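Local coordinates for L-glyceraldehyde 3-phosphate reductase (Clostridium beijerinckii, PDB 6HG6), which binds NADPH and probably uses it to reduce aldehydes, as an aldo-keto reductase linked to furfural detoxification, at residues Leu32-Ser38 and Tyr66-Ser72; Lys97-Trp103 and Tyr115-Ser119; Gly108-Ser112 and Arg139-Thr144. One frame throughout, in Å; residues are numbered along the deposited sequence.

Contact 1. Residues Leu32-Ser38 and Tyr66-Ser72; sequences LWHNFGS and YGPVPGS. With NDP (NADPH dihydro-nicotinamide-adenine-dinucleotide phosphate), chain B; EDO (1,2-ethanediol), chain F; EDO (1,2-ethanediol), chain E.
Two loops without regular helix or strand meet here, with Trp-33 CA lying 5.1 Å from Tyr-66 CA and Gly-37 CA 3.8 Å from Gly-67 CA. Leu-32 follows strand 28-31; water 1 lies 2.7 Å from Leu-32 O and 2.8 Å from Gly-67 O and accepts from Phe-36 N (2.9 Å). Trp-33 sets its CA over the Tyr-66 ring, 3.7 Å from the centroid, a CH-pi contact, while its t rotamer lays the indole against NADPH, with C5N over one face. Trp-33 N donates to NDP O3D (2.9 Å), and water 2 links Trp-33 O (2.6 Å) to Gly-67 N (2.9 Å). Both segments are beta-alpha loops of the (beta/alpha)8 TIM barrel of aldo-keto reductases, following its first and second strands, at the end where the cofactor lies. Tyr-66 (m) directs its hydroxyl to Lys-97. Beyond Asn-35, Phe-36 turns its ring away onto helix 42-54. Gly-37 packs where a CB would clash with Pro-68 O and Gly-67 C. Ser-38 N donates to Pro-68 O (2.9 Å), as does Ser-38 OG (3.2 Å); a cis peptide precedes Pro-68. A type II turn, Val-69 to Ser-72, leads into helix 72-85, and Ser-72 OG (p) donates to Val-69 O (2.6 Å).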
# COMPACT_ATOMS: atom_id res chain seq x y z
N LEU A 32 -7.69 1.16 -0.79
CA LEU A 32 -9.03 1.76 -0.90
C LEU A 32 -8.95 3.29 -0.95
O LEU A 32 -9.97 3.97 -0.70
CB LEU A 32 -9.90 1.23 0.25
CG LEU A 32 -10.49 -0.16 0.05
CD1 LEU A 32 -9.43 -1.23 0.23
CD2 LEU A 32 -11.60 -0.38 1.09
N TRP A 33 -7.78 3.84 -1.30
CA TRP A 33 -7.58 5.31 -1.42
C TRP A 33 -8.63 5.92 -2.34
O TRP A 33 -9.15 7.01 -1.99
CB TRP A 33 -6.16 5.59 -1.90
CG TRP A 33 -5.83 7.04 -1.98
CD1 TRP A 33 -6.16 8.04 -1.11
CD2 TRP A 33 -4.98 7.63 -2.97
NE1 TRP A 33 -5.62 9.23 -1.53
CE2 TRP A 33 -4.89 9.01 -2.66
CE3 TRP A 33 -4.33 7.14 -4.10
CZ2 TRP A 33 -4.16 9.89 -3.46
CZ3 TRP A 33 -3.60 8.01 -4.88
CH2 TRP A 33 -3.50 9.36 -4.55
N HIS A 34 -8.90 5.29 -3.48
CA HIS A 34 -9.95 5.75 -4.40
C HIS A 34 -10.99 4.66 -4.66
O HIS A 34 -10.65 3.47 -4.56
CB HIS A 34 -9.30 6.21 -5.72
CG HIS A 34 -8.45 7.42 -5.53
ND1 HIS A 34 -7.18 7.54 -6.05
CD2 HIS A 34 -8.67 8.54 -4.80
CE1 HIS A 34 -6.68 8.73 -5.72
NE2 HIS A 34 -7.57 9.34 -4.92
N ASN A 35 -12.21 5.11 -4.97
CA ASN A 35 -13.38 4.35 -5.46
C ASN A 35 -14.12 3.65 -4.30
O ASN A 35 -14.97 2.82 -4.60
CB ASN A 35 -12.96 3.36 -6.56
CG ASN A 35 -12.24 4.08 -7.68
OD1 ASN A 35 -12.74 5.06 -8.17
ND2 ASN A 35 -11.03 3.67 -8.01
N PHE A 36 -13.88 4.04 -3.04
CA PHE A 36 -14.58 3.46 -1.86
C PHE A 36 -15.23 4.55 -1.01
O PHE A 36 -15.56 4.28 0.16
CB PHE A 36 -13.62 2.61 -1.04
CG PHE A 36 -13.37 1.30 -1.75
CD1 PHE A 36 -12.46 1.24 -2.80
CD2 PHE A 36 -14.01 0.16 -1.34
CE1 PHE A 36 -12.25 0.04 -3.47
CE2 PHE A 36 -13.79 -1.04 -2.01
CZ PHE A 36 -12.94 -1.08 -3.09
N GLY A 37 -15.39 5.73 -1.58
CA GLY A 37 -15.90 6.90 -0.86
C GLY A 37 -17.41 7.02 -0.87
O GLY A 37 -18.15 6.11 -1.31
N SER A 38 -17.86 8.17 -0.39
CA SER A 38 -19.29 8.49 -0.22
C SER A 38 -20.06 8.33 -1.52
O SER A 38 -21.26 8.00 -1.44
CB SER A 38 -19.42 9.89 0.28
OG SER A 38 -18.66 10.09 1.43
N TYR A 66 -9.29 8.17 3.94
CA TYR A 66 -9.69 7.71 2.59
C TYR A 66 -11.17 7.90 2.36
O TYR A 66 -12.01 7.64 3.28
CB TYR A 66 -9.32 6.25 2.35
CG TYR A 66 -7.84 5.98 2.28
CD1 TYR A 66 -6.91 7.00 2.26
CD2 TYR A 66 -7.39 4.70 2.01
CE1 TYR A 66 -5.55 6.75 2.09
CE2 TYR A 66 -6.03 4.43 1.89
CZ TYR A 66 -5.10 5.46 1.93
OH TYR A 66 -3.74 5.22 1.84
N GLY A 67 -11.50 8.36 1.16
CA GLY A 67 -12.87 8.63 0.70
C GLY A 67 -12.80 9.13 -0.75
O GLY A 67 -12.29 8.43 -1.61
N PRO A 68 -13.20 10.37 -1.05
CA PRO A 68 -13.74 11.27 -0.07
C PRO A 68 -15.10 10.92 0.47
O PRO A 68 -15.93 10.37 -0.24
CB PRO A 68 -13.81 12.65 -0.75
CG PRO A 68 -13.99 12.27 -2.19
CD PRO A 68 -13.12 11.03 -2.35
N VAL A 69 -15.10 11.89 1.37
CA VAL A 69 -15.41 12.24 2.74
C VAL A 69 -14.46 11.37 3.53
O VAL A 69 -14.45 10.15 3.39
CB VAL A 69 -16.89 12.29 3.06
CG1 VAL A 69 -17.18 11.83 4.43
CG2 VAL A 69 -17.41 13.65 2.66
N PRO A 70 -13.53 12.00 4.28
CA PRO A 70 -12.65 11.26 5.18
C PRO A 70 -13.49 10.31 6.04
O PRO A 70 -14.53 10.75 6.55
CB PRO A 70 -12.05 12.41 5.99
CG PRO A 70 -11.91 13.47 4.97
CD PRO A 70 -13.27 13.45 4.33
N GLY A 71 -13.05 9.05 6.13
CA GLY A 71 -13.72 8.00 6.89
C GLY A 71 -14.69 7.15 6.08
O GLY A 71 -15.06 6.07 6.58
N SER A 72 -15.12 7.59 4.91
CA SER A 72 -16.13 6.87 4.11
C SER A 72 -15.58 5.52 3.65
O SER A 72 -16.36 4.57 3.60
CB SER A 72 -16.69 7.70 2.97
OG SER A 72 -15.65 8.24 2.18
PA NDP B . -1.98 2.77 -8.71
O1A NDP B . -0.76 3.58 -9.01
O2A NDP B . -2.04 1.28 -8.78
O5B NDP B . -3.24 3.39 -9.49
C5B NDP B . -4.54 2.74 -9.36
C4B NDP B . -5.45 3.22 -10.46
O4B NDP B . -4.80 2.96 -11.73
C3B NDP B . -6.82 2.55 -10.57
O3B NDP B . -7.83 3.17 -9.78
C2B NDP B . -7.11 2.71 -12.06
O2B NDP B . -7.55 4.05 -12.26
C1B NDP B . -5.74 2.51 -12.68
N9A NDP B . -5.38 1.13 -13.01
C8A NDP B . -5.17 0.09 -12.13
N7A NDP B . -4.81 -1.02 -12.72
C5A NDP B . -4.77 -0.69 -14.07
C6A NDP B . -4.46 -1.45 -15.22
N6A NDP B . -4.10 -2.73 -15.19
N1A NDP B . -4.51 -0.81 -16.42
C2A NDP B . -4.87 0.48 -16.45
N3A NDP B . -5.18 1.28 -15.43
C4A NDP B . -5.11 0.63 -14.26
O3 NDP B . -2.37 3.06 -7.17
PN NDP B . -3.00 4.30 -6.37
O1N NDP B . -4.48 4.22 -6.51
O2N NDP B . -2.28 5.57 -6.68
O5D NDP B . -2.60 3.87 -4.86
C5D NDP B . -2.83 2.50 -4.47
C4D NDP B . -3.00 2.44 -2.97
O4D NDP B . -1.80 2.91 -2.33
C3D NDP B . -4.08 3.33 -2.36
O3D NDP B . -5.37 2.76 -2.54
C2D NDP B . -3.61 3.37 -0.90
O2D NDP B . -3.99 2.19 -0.24
C1D NDP B . -2.09 3.44 -1.05
N1N NDP B . -1.57 4.83 -0.97
C2N NDP B . -0.84 5.22 0.12
C3N NDP B . -0.57 6.53 0.39
C7N NDP B . 0.24 6.88 1.61
O7N NDP B . 0.57 6.00 2.43
N7N NDP B . 0.56 8.16 1.78
C4N NDP B . -1.10 7.56 -0.57
C5N NDP B . -1.70 7.02 -1.80
C6N NDP B . -1.84 5.73 -1.99
P2B NDP B . -8.61 4.31 -13.45
O1X NDP B . -9.48 3.11 -13.75
O2X NDP B . -9.43 5.49 -12.96
O3X NDP B . -7.69 4.67 -14.61
C1 EDO F . -14.40 7.81 -3.89
O1 EDO F . -15.44 7.01 -4.29
C2 EDO F . -13.34 7.92 -4.90
O2 EDO F . -12.11 8.15 -4.27
C1 EDO E . -22.40 3.14 -0.48
O1 EDO E . -22.44 2.36 0.70
C2 EDO E . -22.06 4.57 -0.23
O2 EDO E . -20.75 4.94 -0.61
O HOH W 1 -12.00 5.62 -1.49
O HOH W 2 -9.21 9.14 -0.48

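Contact 2. Residues Lys97-Trp103 and Tyr115-Ser119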
# COMPACT_ATOMS: atom_id res chain seq x y z
N LYS A 97 -4.30 4.02 9.22
CA LYS A 97 -3.24 5.00 9.45
C LYS A 97 -3.85 6.26 10.04
O LYS A 97 -5.04 6.51 9.86
CB LYS A 97 -2.54 5.37 8.13
CG LYS A 97 -2.38 4.23 7.13
CD LYS A 97 -1.49 4.63 5.95
CE LYS A 97 -1.33 3.56 4.90
NZ LYS A 97 -2.57 3.46 4.10
N ALA A 98 -2.99 7.02 10.69
CA ALA A 98 -3.26 8.37 11.18
C ALA A 98 -1.99 9.18 10.99
O ALA A 98 -0.85 8.65 11.23
CB ALA A 98 -3.67 8.31 12.63
N GLY A 99 -2.12 10.42 10.54
CA GLY A 99 -0.96 11.31 10.39
C GLY A 99 -1.16 12.43 9.39
O GLY A 99 -0.43 13.45 9.48
N TYR A 100 -2.12 12.28 8.48
CA TYR A 100 -2.60 13.35 7.58
C TYR A 100 -3.87 13.94 8.17
O TYR A 100 -4.32 13.52 9.25
CB TYR A 100 -2.80 12.86 6.13
CG TYR A 100 -1.52 12.80 5.32
CD1 TYR A 100 -0.92 13.95 4.84
CD2 TYR A 100 -0.90 11.59 5.04
CE1 TYR A 100 0.23 13.91 4.05
CE2 TYR A 100 0.27 11.53 4.28
CZ TYR A 100 0.84 12.69 3.81
OH TYR A 100 1.98 12.63 3.07
N LYS A 101 -4.45 14.91 7.47
CA LYS A 101 -5.59 15.66 8.04
C LYS A 101 -6.82 14.77 8.00
O LYS A 101 -7.17 14.24 6.91
CB LYS A 101 -5.85 16.97 7.32
CG LYS A 101 -6.94 17.78 8.00
CD LYS A 101 -7.10 19.10 7.37
CE LYS A 101 -8.16 19.91 8.06
NZ LYS A 101 -8.12 21.28 7.56
N MET A 102 -7.44 14.59 9.16
CA MET A 102 -8.68 13.80 9.27
C MET A 102 -9.82 14.70 9.71
O MET A 102 -10.91 14.58 9.11
CB MET A 102 -8.49 12.64 10.25
CG MET A 102 -9.74 11.83 10.45
SD MET A 102 -10.08 10.89 8.93
CE MET A 102 -11.74 10.34 9.29
N TRP A 103 -9.65 15.52 10.75
CA TRP A 103 -10.74 16.41 11.21
C TRP A 103 -10.12 17.76 11.53
O TRP A 103 -8.90 17.89 11.47
CB TRP A 103 -11.54 15.79 12.37
CG TRP A 103 -10.82 15.57 13.66
CD1 TRP A 103 -10.60 16.51 14.64
CD2 TRP A 103 -10.29 14.33 14.17
NE1 TRP A 103 -9.92 15.94 15.69
CE2 TRP A 103 -9.73 14.61 15.44
CE3 TRP A 103 -10.16 13.02 13.67
CZ2 TRP A 103 -9.12 13.62 16.22
CZ3 TRP A 103 -9.55 12.07 14.45
CH2 TRP A 103 -9.00 12.37 15.70
N TYR A 115 -4.05 12.66 18.68
CA TYR A 115 -4.65 12.40 17.35
C TYR A 115 -4.54 10.92 17.01
O TYR A 115 -5.50 10.32 16.54
CB TYR A 115 -3.99 13.32 16.33
CG TYR A 115 -4.27 12.92 14.91
CD1 TYR A 115 -5.55 12.67 14.47
CD2 TYR A 115 -3.23 12.83 14.00
CE1 TYR A 115 -5.79 12.31 13.15
CE2 TYR A 115 -3.46 12.50 12.68
CZ TYR A 115 -4.75 12.23 12.25
OH TYR A 115 -4.95 11.84 10.95
N ILE A 116 -3.34 10.37 17.16
CA ILE A 116 -3.08 8.99 16.69
C ILE A 116 -4.03 8.05 17.41
O ILE A 116 -4.69 7.25 16.77
CB ILE A 116 -1.59 8.64 16.82
CG1 ILE A 116 -0.74 9.45 15.85
CG2 ILE A 116 -1.42 7.14 16.72
CD1 ILE A 116 0.76 9.27 16.06
N LEU A 117 -4.13 8.13 18.74
CA LEU A 117 -4.97 7.17 19.47
C LEU A 117 -6.45 7.48 19.28
O LEU A 117 -7.20 6.53 19.19
CB LEU A 117 -4.53 7.13 20.94
CG LEU A 117 -3.09 6.63 21.16
CD1 LEU A 117 -2.81 6.62 22.65
CD2 LEU A 117 -2.96 5.25 20.60
N ALA A 118 -6.87 8.73 19.32
CA ALA A 118 -8.29 9.07 19.06
C ALA A 118 -8.68 8.58 17.66
O ALA A 118 -9.77 8.02 17.49
CB ALA A 118 -8.54 10.55 19.22
N SER A 119 -7.82 8.76 16.68
CA SER A 119 -8.09 8.32 15.30
C SER A 119 -8.23 6.81 15.23
O SER A 119 -9.16 6.31 14.60
CB SER A 119 -7.02 8.76 14.36
OG SER A 119 -7.44 8.38 13.05
O HOH W 3 -6.85 5.92 12.21
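Tyr-115, on helix 113-127, takes the t rotamer and so extends its ring to the loop that leaves strand 93-98. Tyr-115 OH accepts from Gly-99 N (3.2 Å) and donates to Tyr-100 O in a very short bond (2.5 Å). Ala-98 CB lies over one face of the phenol, 4.1 Å from Tyr-115 CZ, and Met-102 CB approaches its edge, 4.0 Å from Tyr-115 CE1. Trp-103 (p) swings its indole back to the helix: the Tyr-115 edge meets the Trp-103 face in a T-shaped pair, centroids 5.4 Å apart and planes at 77°, and Trp-103 CH2 reaches Ala-118 CB at 4.0 Å. Water 3 joins Lys-97 O (3.0 Å) to Ser-119 OG (2.7 Å), and Asn-64 ND2 is hydrogen-bonded to both Ser-119 OG and Tyr-115 OH. Lys-97 starts away from the helix; its NZ forms a salt bridge with Asp-61 beside NADPH. The contact belongs to the beta-alpha-beta unit 93-98, 113-127, 132-137 of the barrel. One phenol thus unites apolar packing with backbone hydrogen bonding.

Contact 3. Residues Gly108-Ser112 and Arg139-Thr144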
# COMPACT_ATOMS: atom_id res chain seq x y z
N GLY A 108 -6.52 16.86 14.92
CA GLY A 108 -7.05 16.05 13.81
C GLY A 108 -6.09 15.90 12.64
O GLY A 108 -6.55 15.52 11.56
N ASP A 109 -4.79 16.06 12.89
CA ASP A 109 -3.72 15.96 11.89
C ASP A 109 -2.39 15.75 12.64
O ASP A 109 -2.35 16.01 13.86
CB ASP A 109 -3.68 17.24 11.08
CG ASP A 109 -2.98 17.21 9.74
OD1 ASP A 109 -2.28 16.21 9.47
OD2 ASP A 109 -3.14 18.22 8.98
N PHE A 110 -1.35 15.37 11.92
CA PHE A 110 0.06 15.36 12.39
C PHE A 110 0.50 14.40 13.53
O PHE A 110 1.26 14.69 14.42
CB PHE A 110 0.46 16.75 12.89
CG PHE A 110 0.44 17.79 11.80
CD1 PHE A 110 1.33 17.69 10.75
CD2 PHE A 110 -0.50 18.81 11.79
CE1 PHE A 110 1.33 18.63 9.71
CE2 PHE A 110 -0.50 19.75 10.75
CZ PHE A 110 0.40 19.64 9.72
N GLY A 111 0.33 13.19 13.71
CA GLY A 111 1.48 12.95 14.75
C GLY A 111 1.39 12.99 16.33
O GLY A 111 2.20 12.27 17.05
N SER A 112 0.58 13.81 16.99
CA SER A 112 0.43 13.73 18.47
C SER A 112 -0.16 12.39 18.91
O SER A 112 -0.92 11.78 18.15
CB SER A 112 -0.43 14.85 19.02
OG SER A 112 -1.80 14.70 18.58
N ARG A 139 2.66 9.74 8.01
CA ARG A 139 3.74 10.57 7.45
C ARG A 139 4.59 11.08 8.61
O ARG A 139 4.13 11.08 9.78
CB ARG A 139 3.20 11.76 6.66
CG ARG A 139 2.23 12.64 7.45
CD ARG A 139 2.28 14.09 7.08
NE ARG A 139 1.13 14.87 7.55
CZ ARG A 139 0.80 16.06 7.09
NH1 ARG A 139 1.55 16.66 6.18
NH2 ARG A 139 -0.27 16.69 7.55
N MET A 140 5.78 11.57 8.30
CA MET A 140 6.64 12.15 9.33
C MET A 140 6.03 13.46 9.86
O MET A 140 5.44 14.24 9.10
CB MET A 140 8.04 12.41 8.77
CG MET A 140 8.73 11.14 8.31
SD MET A 140 10.43 11.41 7.79
CE MET A 140 10.26 12.26 6.22
N ASP A 141 6.19 13.71 11.15
CA ASP A 141 5.84 15.00 11.77
C ASP A 141 7.09 15.51 12.47
O ASP A 141 7.32 15.18 13.63
CB ASP A 141 4.70 14.86 12.77
CG ASP A 141 4.33 16.22 13.35
OD1 ASP A 141 4.92 17.23 12.90
OD2 ASP A 141 3.46 16.24 14.25
N PRO A 142 7.89 16.35 11.82
CA PRO A 142 9.10 16.84 12.47
C PRO A 142 8.80 17.79 13.63
O PRO A 142 9.72 18.09 14.35
CB PRO A 142 9.87 17.51 11.32
CG PRO A 142 8.78 17.90 10.32
CD PRO A 142 7.76 16.79 10.42
N ASP A 143 7.55 18.21 13.82
CA ASP A 143 7.16 19.14 14.91
C ASP A 143 6.68 18.37 16.15
O ASP A 143 6.36 19.03 17.14
CB ASP A 143 6.16 20.18 14.39
CG ASP A 143 6.80 21.06 13.31
OD1 ASP A 143 7.88 21.66 13.57
OD2 ASP A 143 6.30 21.04 12.17
N THR A 144 6.52 17.05 16.08
CA THR A 144 6.21 16.19 17.26
C THR A 144 7.43 15.32 17.50
O THR A 144 7.96 14.75 16.54
CB THR A 144 5.01 15.28 17.03
OG1 THR A 144 3.85 16.09 16.78
CG2 THR A 144 4.70 14.36 18.20
O HOH W 4 -2.01 19.00 6.83
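Phe-110 O and Asp-141 OD2, two oxygens, lie only 2.7 Å apart. They face each other across two neighbouring beta-alpha loops of the TIM barrel, those after strands 93-98 and 132-137. Asp-141 (t) also organises its own loop: its OD1 accepts from Asp-143 N (3.0 Å), an Asx turn, within a type I beta turn from Asp-141 to Thr-144, and its OD2 accepts from Thr-144 OG1 (2.6 Å). Gly-111 sits opposite, at phi 93°, where a CB would clash with Asp-141 OD2; its carbonyl O lies 3.5 Å from Thr-144 CG2. Ser-112 then caps helix 113-127 at Tyr-115 N. Arg-139, which opens 139-144, curls its side chain back to 108-112, where Phe-110 CE1 lies over a face of the guanidinium, 3.3 Å from Arg-139 NH2. Its NH2 forms a salt bridge with Asp-109 OD1 (2.8 Å), and water 4 closes the pair, donating to Asp-109 OD2 (2.6 Å) and accepting from Arg-139 NH2 (3.0 Å).

Overall arrangement
The three contacts follow the barrel through its first four strands. Contacts 1 and 3 each join the loops after two neighbouring strands, whereas contact 2 joins the end of strand 93-98 and its loop to helix 113-127. Contacts 1 and 2, centres about 15 Å apart, meet beside the cofactor through Tyr-66 OH and Lys-97 NZ (3.1 Å, a probable hydrogen bond) and, away from it, where Met-102 CE packs 3.7 Å from Gly-71 N. Contacts 2 and 3, centres about 9 Å apart, interleave along the chain and share probable hydrogen bonds Met-102 N to Gly-108 O (2.7 Å) and Gly-99 O to Arg-139 NE (2.9 Å). Contacts 1 and 3 do not touch. NADPH touches contacts 1 and 2; the Arg-139 side chain stays about 7 Å from it.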